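Side-chain contacts in protein virC2 (Agrobacterium tumefaciens, PDB 2RH3), which enhances T-DNA transfer and virulence through its C-terminal ribbon-helix-helix domain, the part described here, which probably binds DNA: residues R37-F42 with R75-S80; M45-S50 with V79-A84; K29-I34 with C111-E116; N87-L92 with R98-K103. All blocks are in the same frame, centred on the assembly; numbering follows the deposited sequence.

Contact 1. Residues R37-F42 with R75-S80; sequences RALGDF and RMFPVS
Leu39 and Arg75 lie alongside each other and point opposite ways, an instance of how an arginine can serve a hydrophobic interface with its stem and an electrostatic one with its tip. The chain of Arg75 leaves the strand with CG anti to the backbone N (chi1 -164°) and runs extended as far as NE, so that CD lies 3.8 Å from Leu39 CB and equally 3.8 Å from Leu39 CD1. A twist about the CD-NE bond (chi4 -88°) then lays one face of the guanidinium over the helix backbone, with Leu39 C 4.2 Å from the plane and Gly40 N nearer its rim. NH1 comes within 3.8 Å of Gly40 CA and makes a salt bridge with Glu43, one turn further along the helix.

The other branch of Leu39 serves a different partner. Its CD2 meets Phe77 CZ at 3.9 Å, arriving in the plane of the ring at its edge, while the two side chains cross at about a right angle. Leu5 of strand 2-7 also packs on both Leu39 and Arg75. This layering of a helix beneath a two-stranded antiparallel ribbon is characteristic of the ribbon-helix-helix fold.

Contact 2. Residues M45-S50 with V79-A84; sequences MLADGS and VSLIEA
Leu46 and Leu81 bring two helices of the ribbon-helix-helix fold close together, where the end of helix 27-47 meets the first turns of helix 79-89. Their CA atoms are 5.7 Å apart, and the alanines Ala47 and Ala84 lie beside this point. The closest approach is at the rim, on the exposed Ala47. Leu81 has its CG anti to the carbonyl carbon (chi1 -53°), which sends CD2 over the backbone of the neighbouring helix: it lies 3.6 Å from Ala47 CA and 3.8 Å from Ala47 CB. The more buried part is less close. There Leu46 CB faces Leu81 CB at 4.1 Å, Leu46 CD1 lies loosely, 4.1 Å, by Leu81 O, and Ala84, one turn on, sets its methyl CB 4.1 Å from Leu46 O.

Ser80 and Glu83 lie on the solvent side of their helix. On the inner side, by contrast, Ile82 packs on Phe77 and Leu104, and Leu46 also touches Phe51.

Beyond Ala47 the first segment turns away and is held by itself. Gly49 takes a positive phi, and Asp48 forms an Asx turn in which a single oxygen, OD1, accepts two bonds. Ser50 N donates to Asp48 OD1 from well above the carboxylate plane, at 3.0 Å, whereas Ser50 OG donates to Asp48 OD1 on its syn side, only 17° out of that plane, at 2.7 Å.

Contact 3. Residues K29-I34 with C111-E116; sequences KSLQMI and CFFARE
The Phe112 ring takes the methyl CG2 of Ile34 on one face, while the neighbouring Phe113 ring is met at its edge by Leu31. Ile34 CG2 stands 3.7 Å from the centroid of the Phe112 ring and 14° off its normal, a CH-pi contact offset toward the CD2-CE2 side of the ring, where Phe112 CD2 is 3.6 Å from Ile34 CG2. At the other ring, Leu31 CD1 approaches Phe113 CZ at 4.4 Å near the ring plane. The same Ile34 CG2 also reaches Phe113 CE1, obliquely and at 4.3 Å, so one methyl is shared by two aromatic partners.

Torsions explain the sharing. Ile34 puts CG1 beside its backbone N (chi1 -63°), which leaves CG2 anti to that N and directed at the rings. The two short helical segments run nearly perpendicular, at 83°, and their axes come no closer than 12.8 Å; the two phenylalanines together with Leu31 and Ile34 bridge this separation.

Around the pair, Ile17 and Ala38 touch Phe112, and the ring of Tyr58 meets that of Phe113 edge-to-face. The buried acid Glu116 is hydrogen-bonded, OE1 to Ser15 OG and OE2 to Ile17 N, tying helix 97-118 to the region around helix 16-21. Between the two segments the chemistry is entirely apolar: dispersion and CH-pi attraction join these helices in a largely buried contact, and the fit probably depends on the shapes of the groups.

Contact 4. Residues N87-L92 with R98-K103; sequences NHFDPL and RAFGHK
Phe89 and Phe100 mark the closest backbone approach, with CA atoms 6.7 Å apart, where helix 79-89 ends and helix 97-118 is in its first turns. Asp90 leaves the helical conformation and the chain turns through a short connection into helix 97-118; Asp90 OD1 accepts a hydrogen bond from Glu95 N, which spans the connection.

Phe89 holds CG beside its backbone N and anti to the carbonyl carbon (chi1 -68°). Its CB makes the nearest contact at the edge of Phe100, 4.0 Å from both CD2 and CE2 of that ring, and the Phe89 ring meets Phe100 CE2 only obliquely. The Phe89 ring itself is layered: His88 CD2 sits over the centre of one face, 3.7 Å above the plane, and Lys103 O lies farther off over the opposite face, toward the rim. The side chains of Lys103 and Phe89 run alongside each other, pointing opposite ways, with Lys103 CB 4.1 Å from Phe89 CD1. The lysine then follows the helix end, its CD 3.5 Å and CE 3.9 Å from Phe89 O. A bend at the last torsion (chi4 -64°) carries the amino group away. Leu104 and Ala107 also pack on Phe89, and Arg86 makes a cation-pi contact with Phe100.

The lysine thus offers its aliphatic stem to an aromatic ring and sets CD and CE against a carbonyl oxygen in close contacts that are not hydrogen bonds; the cohesion of the contact rests on apolar packing.

Contacts 3 and 4 are buried, contacts 1 and 2 only partly so. Helix 27-47 enters contact 3 near its start, contact 1 midway and contact 2 at its end, meeting helix 97-118, the strand end and helix 79-89; contact 4 instead joins helices 79-89 and 97-118 to each other. Contacts 3 and 4, about 20 Å apart between centres, lie on opposite sides of the chain's centre. Both draw on aromatic rings, as contact 1 does with Phe77, but contact 4 also brings a lysine to a carbonyl. Toward the surface, contact 1 adds a guanidinium and contact 2 a polar turn. Phe77 CB and Ile82 CG1 are 3.4 Å apart, so contacts 1 and 2 touch; contact 1 also touches contact 3 through Ala38 and Phe112.

Contact 1. Residues R37-F42 with R75-S80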
loop_
_atom_site.group_PDB
_atom_site.type_symbol
_atom_site.label_atom_id
_atom_site.label_comp_id
_atom_site.label_asym_id
_atom_site.label_seq_id
_atom_site.Cartn_x
_atom_site.Cartn_y
_atom_site.Cartn_z
ATOM N N ARG A 37 -7.988 4.434 -2.009
ATOM C CA ARG A 37 -8.618 3.575 -2.989
ATOM C C ARG A 37 -8.028 2.165 -2.911
ATOM O O ARG A 37 -8.771 1.183 -2.914
ATOM C CB ARG A 37 -8.433 4.142 -4.402
ATOM C CG ARG A 37 -8.966 3.251 -5.512
ATOM C CD ARG A 37 -10.468 3.141 -5.476
ATOM N NE ARG A 37 -10.966 2.319 -6.575
ATOM C CZ ARG A 37 -12.202 2.377 -7.072
ATOM N NH1 ARG A 37 -13.101 3.220 -6.571
ATOM N NH2 ARG A 37 -12.546 1.585 -8.083
ATOM N N ALA A 38 -6.701 2.082 -2.854
ATOM C CA ALA A 38 -5.990 0.801 -2.778
ATOM C C ALA A 38 -6.438 -0.026 -1.554
ATOM O O ALA A 38 -6.665 -1.227 -1.666
ATOM C CB ALA A 38 -4.493 1.017 -2.778
ATOM N N LEU A 39 -6.595 0.626 -0.407
ATOM C CA LEU A 39 -7.009 -0.101 0.801
ATOM C C LEU A 39 -8.463 -0.537 0.722
ATOM O O LEU A 39 -8.838 -1.573 1.282
ATOM C CB LEU A 39 -6.740 0.707 2.078
ATOM C CG LEU A 39 -5.264 0.961 2.401
ATOM C CD1 LEU A 39 -5.112 2.184 3.301
ATOM C CD2 LEU A 39 -4.587 -0.275 3.022
ATOM N N GLY A 40 -9.281 0.249 0.023
ATOM C CA GLY A 40 -10.668 -0.122 -0.230
ATOM C C GLY A 40 -10.756 -1.371 -1.090
ATOM O O GLY A 40 -11.489 -2.308 -0.759
ATOM N N ASP A 41 -9.991 -1.385 -2.185
ATOM C CA ASP A 41 -9.909 -2.538 -3.086
ATOM C C ASP A 41 -9.384 -3.762 -2.328
ATOM O O ASP A 41 -9.914 -4.869 -2.480
ATOM C CB ASP A 41 -8.979 -2.240 -4.284
ATOM C CG ASP A 41 -9.488 -1.106 -5.188
ATOM O OD1 ASP A 41 -10.694 -0.783 -5.164
ATOM O OD2 ASP A 41 -8.659 -0.532 -5.941
ATOM N N PHE A 42 -8.369 -3.538 -1.493
ATOM C CA PHE A 42 -7.652 -4.617 -0.790
ATOM C C PHE A 42 -8.511 -5.298 0.265
ATOM O O PHE A 42 -8.405 -6.510 0.448
ATOM C CB PHE A 42 -6.355 -4.101 -0.163
ATOM C CG PHE A 42 -5.284 -5.154 -0.020
ATOM C CD1 PHE A 42 -4.716 -5.745 -1.149
ATOM C CD2 PHE A 42 -4.836 -5.541 1.236
ATOM C CE1 PHE A 42 -3.714 -6.716 -1.029
ATOM C CE2 PHE A 42 -3.843 -6.512 1.376
ATOM C CZ PHE A 42 -3.276 -7.097 0.235
ATOM N N ARG A 75 -6.519 3.831 9.243
ATOM C CA ARG A 75 -7.799 3.471 8.626
ATOM C C ARG A 75 -8.475 2.381 9.450
ATOM O O ARG A 75 -7.803 1.527 10.035
ATOM C CB ARG A 75 -7.598 2.992 7.181
ATOM C CG ARG A 75 -8.873 2.956 6.337
ATOM C CD ARG A 75 -8.570 2.549 4.907
ATOM N NE ARG A 75 -9.773 2.416 4.081
ATOM C CZ ARG A 75 -10.490 1.300 3.970
ATOM N NH1 ARG A 75 -11.563 1.277 3.192
ATOM N NH2 ARG A 75 -10.148 0.208 4.643
ATOM N N MET A 76 -9.806 2.426 9.496
ATOM C CA MET A 76 -10.602 1.422 10.200
ATOM C C MET A 76 -10.819 0.201 9.324
ATOM O O MET A 76 -11.216 0.322 8.160
ATOM C CB MET A 76 -11.967 1.992 10.612
ATOM C CG MET A 76 -11.914 3.294 11.398
ATOM S SD MET A 76 -11.154 3.098 13.017
ATOM C CE MET A 76 -11.473 4.713 13.734
ATOM N N PHE A 77 -10.551 -0.973 9.889
ATOM C CA PHE A 77 -10.814 -2.244 9.221
ATOM C C PHE A 77 -11.672 -3.120 10.125
ATOM O O PHE A 77 -11.492 -3.109 11.345
ATOM C CB PHE A 77 -9.513 -2.995 8.932
ATOM C CG PHE A 77 -8.617 -2.328 7.929
ATOM C CD1 PHE A 77 -8.737 -2.610 6.571
ATOM C CD2 PHE A 77 -7.622 -1.449 8.344
ATOM C CE1 PHE A 77 -7.893 -2.007 5.639
ATOM C CE2 PHE A 77 -6.774 -0.840 7.419
ATOM C CZ PHE A 77 -6.913 -1.118 6.068
ATOM N N PRO A 78 -12.601 -3.895 9.536
ATOM C CA PRO A 78 -13.256 -4.939 10.334
ATOM C C PRO A 78 -12.211 -5.902 10.910
ATOM O O PRO A 78 -11.242 -6.243 10.222
ATOM C CB PRO A 78 -14.150 -5.660 9.318
ATOM C CG PRO A 78 -14.353 -4.675 8.207
ATOM C CD PRO A 78 -13.104 -3.847 8.150
ATOM N N VAL A 79 -12.411 -6.316 12.162
ATOM C CA VAL A 79 -11.463 -7.168 12.899
ATOM C C VAL A 79 -11.234 -8.528 12.230
ATOM O O VAL A 79 -10.127 -9.076 12.281
ATOM C CB VAL A 79 -11.911 -7.366 14.381
ATOM C CG1 VAL A 79 -11.154 -8.508 15.051
ATOM C CG2 VAL A 79 -11.722 -6.078 15.172
ATOM N N SER A 80 -12.288 -9.057 11.616
ATOM C CA SER A 80 -12.230 -10.305 10.856
ATOM C C SER A 80 -11.189 -10.251 9.727
ATOM O O SER A 80 -10.411 -11.193 9.541
ATOM C CB SER A 80 -13.619 -10.633 10.300
ATOM O OG SER A 80 -13.540 -11.291 9.046
#

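Contact 2. Residues M45-S50 with V79-A84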
loop_
_atom_site.group_PDB
_atom_site.type_symbol
_atom_site.label_atom_id
_atom_site.label_comp_id
_atom_site.label_asym_id
_atom_site.label_seq_id
_atom_site.Cartn_x
_atom_site.Cartn_y
_atom_site.Cartn_z
ATOM N N MET A 45 -10.397 -8.073 -1.017
ATOM C CA MET A 45 -9.497 -9.206 -1.275
ATOM C C MET A 45 -9.104 -9.946 0.005
ATOM O O MET A 45 -8.753 -11.127 -0.038
ATOM C CB MET A 45 -8.232 -8.733 -1.992
ATOM C CG MET A 45 -8.496 -8.166 -3.373
ATOM S SD MET A 45 -7.114 -7.242 -4.044
ATOM C CE MET A 45 -5.829 -8.476 -4.062
ATOM N N LEU A 46 -9.139 -9.241 1.133
ATOM C CA LEU A 46 -8.892 -9.860 2.426
ATOM C C LEU A 46 -10.038 -10.802 2.737
ATOM O O LEU A 46 -9.829 -11.932 3.188
ATOM C CB LEU A 46 -8.754 -8.802 3.520
ATOM C CG LEU A 46 -7.483 -7.948 3.443
ATOM C CD1 LEU A 46 -7.554 -6.762 4.395
ATOM C CD2 LEU A 46 -6.235 -8.779 3.717
ATOM N N ALA A 47 -11.251 -10.332 2.445
ATOM C CA ALA A 47 -12.475 -11.057 2.765
ATOM C C ALA A 47 -12.535 -12.461 2.166
ATOM O O ALA A 47 -13.103 -13.371 2.778
ATOM C CB ALA A 47 -13.688 -10.241 2.342
ATOM N N ASP A 48 -11.940 -12.640 0.986
ATOM C CA ASP A 48 -11.989 -13.931 0.291
ATOM C C ASP A 48 -10.646 -14.656 0.143
ATOM O O ASP A 48 -10.563 -15.682 -0.539
ATOM C CB ASP A 48 -12.655 -13.761 -1.084
ATOM C CG ASP A 48 -11.809 -12.950 -2.062
ATOM O OD1 ASP A 48 -10.673 -12.562 -1.719
ATOM O OD2 ASP A 48 -12.287 -12.700 -3.191
ATOM N N GLY A 49 -9.599 -14.121 0.768
ATOM C CA GLY A 49 -8.269 -14.734 0.726
ATOM C C GLY A 49 -7.447 -14.526 -0.540
ATOM O O GLY A 49 -6.282 -14.948 -0.612
ATOM N N SER A 50 -8.032 -13.873 -1.542
ATOM C CA SER A 50 -7.344 -13.677 -2.820
ATOM C C SER A 50 -6.103 -12.781 -2.702
ATOM O O SER A 50 -5.206 -12.826 -3.548
ATOM C CB SER A 50 -8.312 -13.146 -3.879
ATOM O OG SER A 50 -8.822 -11.868 -3.519
ATOM N N VAL A 79 -12.411 -6.316 12.162
ATOM C CA VAL A 79 -11.463 -7.168 12.899
ATOM C C VAL A 79 -11.234 -8.528 12.230
ATOM O O VAL A 79 -10.127 -9.076 12.281
ATOM C CB VAL A 79 -11.911 -7.366 14.381
ATOM C CG1 VAL A 79 -11.154 -8.508 15.051
ATOM C CG2 VAL A 79 -11.722 -6.078 15.172
ATOM N N SER A 80 -12.288 -9.057 11.616
ATOM C CA SER A 80 -12.230 -10.305 10.856
ATOM C C SER A 80 -11.189 -10.251 9.727
ATOM O O SER A 80 -10.411 -11.193 9.541
ATOM C CB SER A 80 -13.619 -10.633 10.300
ATOM O OG SER A 80 -13.540 -11.291 9.046
ATOM N N LEU A 81 -11.180 -9.138 8.997
ATOM C CA LEU A 81 -10.277 -8.938 7.859
ATOM C C LEU A 81 -8.829 -8.722 8.299
ATOM O O LEU A 81 -7.895 -9.205 7.648
ATOM C CB LEU A 81 -10.752 -7.762 6.989
ATOM C CG LEU A 81 -12.205 -7.773 6.486
ATOM C CD1 LEU A 81 -12.449 -6.624 5.521
ATOM C CD2 LEU A 81 -12.589 -9.099 5.838
ATOM N N ILE A 82 -8.648 -7.990 9.398
ATOM C CA ILE A 82 -7.315 -7.762 9.961
ATOM C C ILE A 82 -6.725 -9.051 10.522
ATOM O O ILE A 82 -5.521 -9.285 10.406
ATOM C CB ILE A 82 -7.296 -6.600 10.998
ATOM C CG1 ILE A 82 -7.440 -5.263 10.277
ATOM C CG2 ILE A 82 -6.009 -6.598 11.842
ATOM C CD1 ILE A 82 -6.553 -5.108 9.007
ATOM N N GLU A 83 -7.578 -9.896 11.100
ATOM C CA GLU A 83 -7.148 -11.233 11.487
ATOM C C GLU A 83 -6.607 -11.995 10.275
ATOM O O GLU A 83 -5.523 -12.577 10.344
ATOM C CB GLU A 83 -8.275 -12.017 12.173
ATOM C CG GLU A 83 -7.884 -13.448 12.546
ATOM C CD GLU A 83 -8.572 -13.963 13.800
ATOM O OE1 GLU A 83 -9.719 -13.550 14.085
ATOM O OE2 GLU A 83 -7.958 -14.794 14.503
ATOM N N ALA A 84 -7.355 -11.973 9.171
ATOM C CA ALA A 84 -6.920 -12.612 7.932
ATOM C C ALA A 84 -5.590 -12.030 7.425
ATOM O O ALA A 84 -4.684 -12.780 7.056
ATOM C CB ALA A 84 -8.012 -12.507 6.867
#

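Contact 3. Residues K29-I34 with C111-E116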
loop_
_atom_site.group_PDB
_atom_site.type_symbol
_atom_site.label_atom_id
_atom_site.label_comp_id
_atom_site.label_asym_id
_atom_site.label_seq_id
_atom_site.Cartn_x
_atom_site.Cartn_y
_atom_site.Cartn_z
ATOM N N LYS A 29 0.416 13.743 -0.095
ATOM C CA LYS A 29 -1.000 13.844 -0.471
ATOM C C LYS A 29 -1.341 12.851 -1.582
ATOM O O LYS A 29 -2.366 12.154 -1.533
ATOM C CB LYS A 29 -1.344 15.263 -0.926
ATOM C CG LYS A 29 -2.685 15.366 -1.656
ATOM C CD LYS A 29 -3.377 16.680 -1.413
ATOM C CE LYS A 29 -4.866 16.529 -1.695
ATOM N NZ LYS A 29 -5.572 17.831 -1.703
ATOM N N SER A 30 -0.474 12.800 -2.589
ATOM C CA SER A 30 -0.705 11.928 -3.738
ATOM C C SER A 30 -0.781 10.467 -3.301
ATOM O O SER A 30 -1.680 9.729 -3.729
ATOM C CB SER A 30 0.392 12.137 -4.788
ATOM O OG SER A 30 0.362 13.475 -5.288
ATOM N N LEU A 31 0.167 10.034 -2.462
ATOM C CA LEU A 31 0.178 8.635 -2.024
ATOM C C LEU A 31 -1.032 8.317 -1.146
ATOM O O LEU A 31 -1.589 7.222 -1.234
ATOM C CB LEU A 31 1.495 8.257 -1.340
ATOM C CG LEU A 31 1.783 6.744 -1.324
ATOM C CD1 LEU A 31 1.862 6.175 -2.745
ATOM C CD2 LEU A 31 3.037 6.422 -0.543
ATOM N N GLN A 32 -1.436 9.281 -0.326
ATOM C CA GLN A 32 -2.590 9.108 0.555
ATOM C C GLN A 32 -3.877 8.937 -0.251
ATOM O O GLN A 32 -4.726 8.109 0.106
ATOM C CB GLN A 32 -2.700 10.284 1.526
ATOM C CG GLN A 32 -1.817 10.133 2.754
ATOM C CD GLN A 32 -1.532 11.452 3.462
ATOM O OE1 GLN A 32 -1.999 12.518 3.049
ATOM N NE2 GLN A 32 -0.752 11.383 4.535
ATOM N N MET A 33 -4.005 9.709 -1.336
ATOM C CA MET A 33 -5.148 9.604 -2.268
ATOM C C MET A 33 -5.223 8.195 -2.855
ATOM O O MET A 33 -6.292 7.566 -2.861
ATOM C CB MET A 33 -5.048 10.645 -3.390
ATOM C CG MET A 33 -5.306 12.073 -2.900
ATOM S SD MET A 33 -4.875 13.282 -4.147
ATOM C CE MET A 33 -6.153 12.946 -5.368
ATOM N N ILE A 34 -4.080 7.713 -3.337
ATOM C CA ILE A 34 -4.013 6.374 -3.907
ATOM C C ILE A 34 -4.305 5.304 -2.859
ATOM O O ILE A 34 -5.093 4.398 -3.119
ATOM C CB ILE A 34 -2.664 6.088 -4.591
ATOM C CG1 ILE A 34 -2.469 7.040 -5.784
ATOM C CG2 ILE A 34 -2.650 4.633 -5.088
ATOM C CD1 ILE A 34 -1.060 6.997 -6.398
ATOM N N CYS A 111 -0.530 -3.966 -5.243
ATOM C CA CYS A 111 -1.697 -4.487 -5.952
ATOM C C CYS A 111 -2.332 -3.446 -6.893
ATOM O O CYS A 111 -2.682 -3.755 -8.034
ATOM C CB CYS A 111 -2.725 -4.989 -4.929
ATOM S SG CYS A 111 -4.106 -5.888 -5.625
ATOM N N PHE A 112 -2.464 -2.215 -6.402
ATOM C CA PHE A 112 -3.014 -1.099 -7.168
ATOM C C PHE A 112 -2.109 -0.820 -8.378
ATOM O O PHE A 112 -2.584 -0.671 -9.511
ATOM C CB PHE A 112 -3.090 0.148 -6.261
ATOM C CG PHE A 112 -3.694 1.340 -6.932
ATOM C CD1 PHE A 112 -5.045 1.638 -6.763
ATOM C CD2 PHE A 112 -2.914 2.173 -7.729
ATOM C CE1 PHE A 112 -5.617 2.753 -7.403
ATOM C CE2 PHE A 112 -3.476 3.272 -8.372
ATOM C CZ PHE A 112 -4.821 3.567 -8.199
ATOM N N PHE A 113 -0.796 -0.761 -8.134
ATOM C CA PHE A 113 0.163 -0.481 -9.196
ATOM C C PHE A 113 0.216 -1.605 -10.244
ATOM O O PHE A 113 0.330 -1.322 -11.428
ATOM C CB PHE A 113 1.562 -0.209 -8.652
ATOM C CG PHE A 113 1.651 0.950 -7.678
ATOM C CD1 PHE A 113 0.858 2.113 -7.829
ATOM C CD2 PHE A 113 2.567 0.895 -6.629
ATOM C CE1 PHE A 113 0.964 3.177 -6.915
ATOM C CE2 PHE A 113 2.690 1.957 -5.729
ATOM C CZ PHE A 113 1.879 3.094 -5.870
ATOM N N ALA A 114 0.130 -2.864 -9.804
ATOM C CA ALA A 114 0.127 -3.993 -10.748
ATOM C C ALA A 114 -1.132 -3.974 -11.617
ATOM O O ALA A 114 -1.089 -4.311 -12.809
ATOM C CB ALA A 114 0.259 -5.329 -10.008
ATOM N N ARG A 115 -2.247 -3.554 -11.016
ATOM C CA ARG A 115 -3.528 -3.470 -11.726
ATOM C C ARG A 115 -3.431 -2.381 -12.790
ATOM O O ARG A 115 -3.873 -2.571 -13.922
ATOM C CB ARG A 115 -4.674 -3.189 -10.750
ATOM C CG ARG A 115 -6.079 -3.351 -11.379
ATOM C CD ARG A 115 -7.204 -3.109 -10.348
ATOM N NE ARG A 115 -7.091 -3.934 -9.137
ATOM C CZ ARG A 115 -7.498 -5.205 -9.026
ATOM N NH1 ARG A 115 -8.056 -5.841 -10.053
ATOM N NH2 ARG A 115 -7.345 -5.844 -7.874
ATOM N N GLU A 116 -2.827 -1.253 -12.422
ATOM C CA GLU A 116 -2.546 -0.177 -13.382
ATOM C C GLU A 116 -1.779 -0.699 -14.594
ATOM O O GLU A 116 -2.171 -0.481 -15.730
ATOM C CB GLU A 116 -1.685 0.896 -12.737
ATOM C CG GLU A 116 -2.396 2.049 -12.130
ATOM C CD GLU A 116 -1.416 3.175 -11.806
ATOM O OE1 GLU A 116 -0.828 3.133 -10.714
ATOM O OE2 GLU A 116 -1.243 4.089 -12.651
#

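Contact 4. Residues N87-L92 with R98-K103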
loop_
_atom_site.group_PDB
_atom_site.type_symbol
_atom_site.label_atom_id
_atom_site.label_comp_id
_atom_site.label_asym_id
_atom_site.label_seq_id
_atom_site.Cartn_x
_atom_site.Cartn_y
_atom_site.Cartn_z
ATOM N N ASN A 87 -2.672 -13.092 9.841
ATOM C CA ASN A 87 -2.331 -14.499 9.638
ATOM C C ASN A 87 -1.315 -14.681 8.512
ATOM O O ASN A 87 -0.484 -15.588 8.551
ATOM C CB ASN A 87 -3.583 -15.317 9.317
ATOM C CG ASN A 87 -4.473 -15.552 10.522
ATOM O OD1 ASN A 87 -5.643 -15.918 10.365
ATOM N ND2 ASN A 87 -3.931 -15.378 11.723
ATOM N N HIS A 88 -1.394 -13.802 7.515
ATOM C CA HIS A 88 -0.561 -13.887 6.329
ATOM C C HIS A 88 0.714 -13.060 6.411
ATOM O O HIS A 88 1.797 -13.560 6.111
ATOM C CB HIS A 88 -1.370 -13.470 5.098
ATOM C CG HIS A 88 -0.573 -13.442 3.836
ATOM N ND1 HIS A 88 -0.117 -14.586 3.220
ATOM C CD2 HIS A 88 -0.167 -12.408 3.062
ATOM C CE1 HIS A 88 0.542 -14.259 2.123
ATOM N NE2 HIS A 88 0.530 -12.942 2.007
ATOM N N PHE A 89 0.579 -11.802 6.817
ATOM C CA PHE A 89 1.707 -10.873 6.885
ATOM C C PHE A 89 2.521 -11.006 8.166
ATOM O O PHE A 89 3.657 -10.547 8.217
ATOM C CB PHE A 89 1.237 -9.430 6.711
ATOM C CG PHE A 89 0.721 -9.128 5.322
ATOM C CD1 PHE A 89 1.584 -9.132 4.229
ATOM C CD2 PHE A 89 -0.623 -8.863 5.115
ATOM C CE1 PHE A 89 1.100 -8.862 2.941
ATOM C CE2 PHE A 89 -1.115 -8.593 3.841
ATOM C CZ PHE A 89 -0.259 -8.602 2.757
ATOM N N ASP A 90 1.928 -11.650 9.171
ATOM C CA ASP A 90 2.540 -11.836 10.497
ATOM C C ASP A 90 2.302 -13.279 10.966
ATOM O O ASP A 90 1.734 -13.507 12.041
ATOM C CB ASP A 90 1.934 -10.819 11.477
ATOM C CG ASP A 90 2.642 -10.790 12.823
ATOM O OD1 ASP A 90 3.797 -11.264 12.919
ATOM O OD2 ASP A 90 2.040 -10.282 13.795
ATOM N N PRO A 91 2.743 -14.269 10.159
ATOM C CA PRO A 91 2.353 -15.661 10.365
ATOM C C PRO A 91 2.794 -16.262 11.713
ATOM O O PRO A 91 2.221 -17.260 12.165
ATOM C CB PRO A 91 3.050 -16.393 9.210
ATOM C CG PRO A 91 4.156 -15.511 8.804
ATOM C CD PRO A 91 3.649 -14.126 9.001
ATOM N N LEU A 92 3.796 -15.644 12.335
ATOM C CA LEU A 92 4.339 -16.111 13.617
ATOM C C LEU A 92 3.863 -15.247 14.791
ATOM O O LEU A 92 4.117 -15.578 15.957
ATOM C CB LEU A 92 5.866 -16.111 13.550
ATOM C CG LEU A 92 6.563 -17.066 12.569
ATOM C CD1 LEU A 92 8.055 -16.784 12.562
ATOM C CD2 LEU A 92 6.304 -18.519 12.911
ATOM N N ARG A 98 3.519 -1.478 13.831
ATOM C CA ARG A 98 4.082 -0.593 12.799
ATOM C C ARG A 98 4.585 -1.393 11.598
ATOM O O ARG A 98 4.305 -1.038 10.454
ATOM C CB ARG A 98 5.222 0.274 13.371
ATOM C CG ARG A 98 5.850 1.224 12.351
ATOM C CD ARG A 98 7.337 1.520 12.613
ATOM N NE ARG A 98 8.191 0.325 12.603
ATOM C CZ ARG A 98 8.438 -0.449 11.542
ATOM N NH1 ARG A 98 7.885 -0.198 10.353
ATOM N NH2 ARG A 98 9.240 -1.499 11.679
ATOM N N ALA A 99 5.313 -2.476 11.861
ATOM C CA ALA A 99 5.829 -3.333 10.797
ATOM C C ALA A 99 4.691 -3.992 10.017
ATOM O O ALA A 99 4.742 -4.066 8.787
ATOM C CB ALA A 99 6.779 -4.387 11.351
ATOM N N PHE A 100 3.658 -4.447 10.730
ATOM C CA PHE A 100 2.473 -5.007 10.080
ATOM C C PHE A 100 1.777 -3.986 9.174
ATOM O O PHE A 100 1.434 -4.300 8.023
ATOM C CB PHE A 100 1.490 -5.610 11.111
ATOM C CG PHE A 100 0.140 -5.940 10.530
ATOM C CD1 PHE A 100 -0.975 -5.170 10.851
ATOM C CD2 PHE A 100 -0.009 -6.992 9.626
ATOM C CE1 PHE A 100 -2.227 -5.451 10.294
ATOM C CE2 PHE A 100 -1.260 -7.286 9.062
ATOM C CZ PHE A 100 -2.369 -6.515 9.399
ATOM N N GLY A 101 1.588 -2.767 9.680
ATOM C CA GLY A 101 0.950 -1.685 8.903
ATOM C C GLY A 101 1.719 -1.287 7.656
ATOM O O GLY A 101 1.129 -0.959 6.621
ATOM N N HIS A 102 3.042 -1.334 7.743
ATOM C CA HIS A 102 3.884 -1.091 6.579
ATOM C C HIS A 102 3.679 -2.184 5.538
ATOM O O HIS A 102 3.528 -1.885 4.353
ATOM C CB HIS A 102 5.355 -1.008 6.971
ATOM C CG HIS A 102 6.273 -0.763 5.812
ATOM N ND1 HIS A 102 6.342 0.447 5.156
ATOM C CD2 HIS A 102 7.175 -1.572 5.205
ATOM C CE1 HIS A 102 7.237 0.370 4.186
ATOM N NE2 HIS A 102 7.750 -0.847 4.189
ATOM N N LYS A 103 3.643 -3.444 5.988
ATOM C CA LYS A 103 3.440 -4.588 5.093
ATOM C C LYS A 103 2.086 -4.515 4.407
ATOM O O LYS A 103 1.976 -4.751 3.193
ATOM C CB LYS A 103 3.565 -5.916 5.865
ATOM C CG LYS A 103 4.992 -6.238 6.243
ATOM C CD LYS A 103 5.096 -7.661 6.791
ATOM C CE LYS A 103 6.440 -7.913 7.450
ATOM N NZ LYS A 103 7.583 -7.819 6.495
#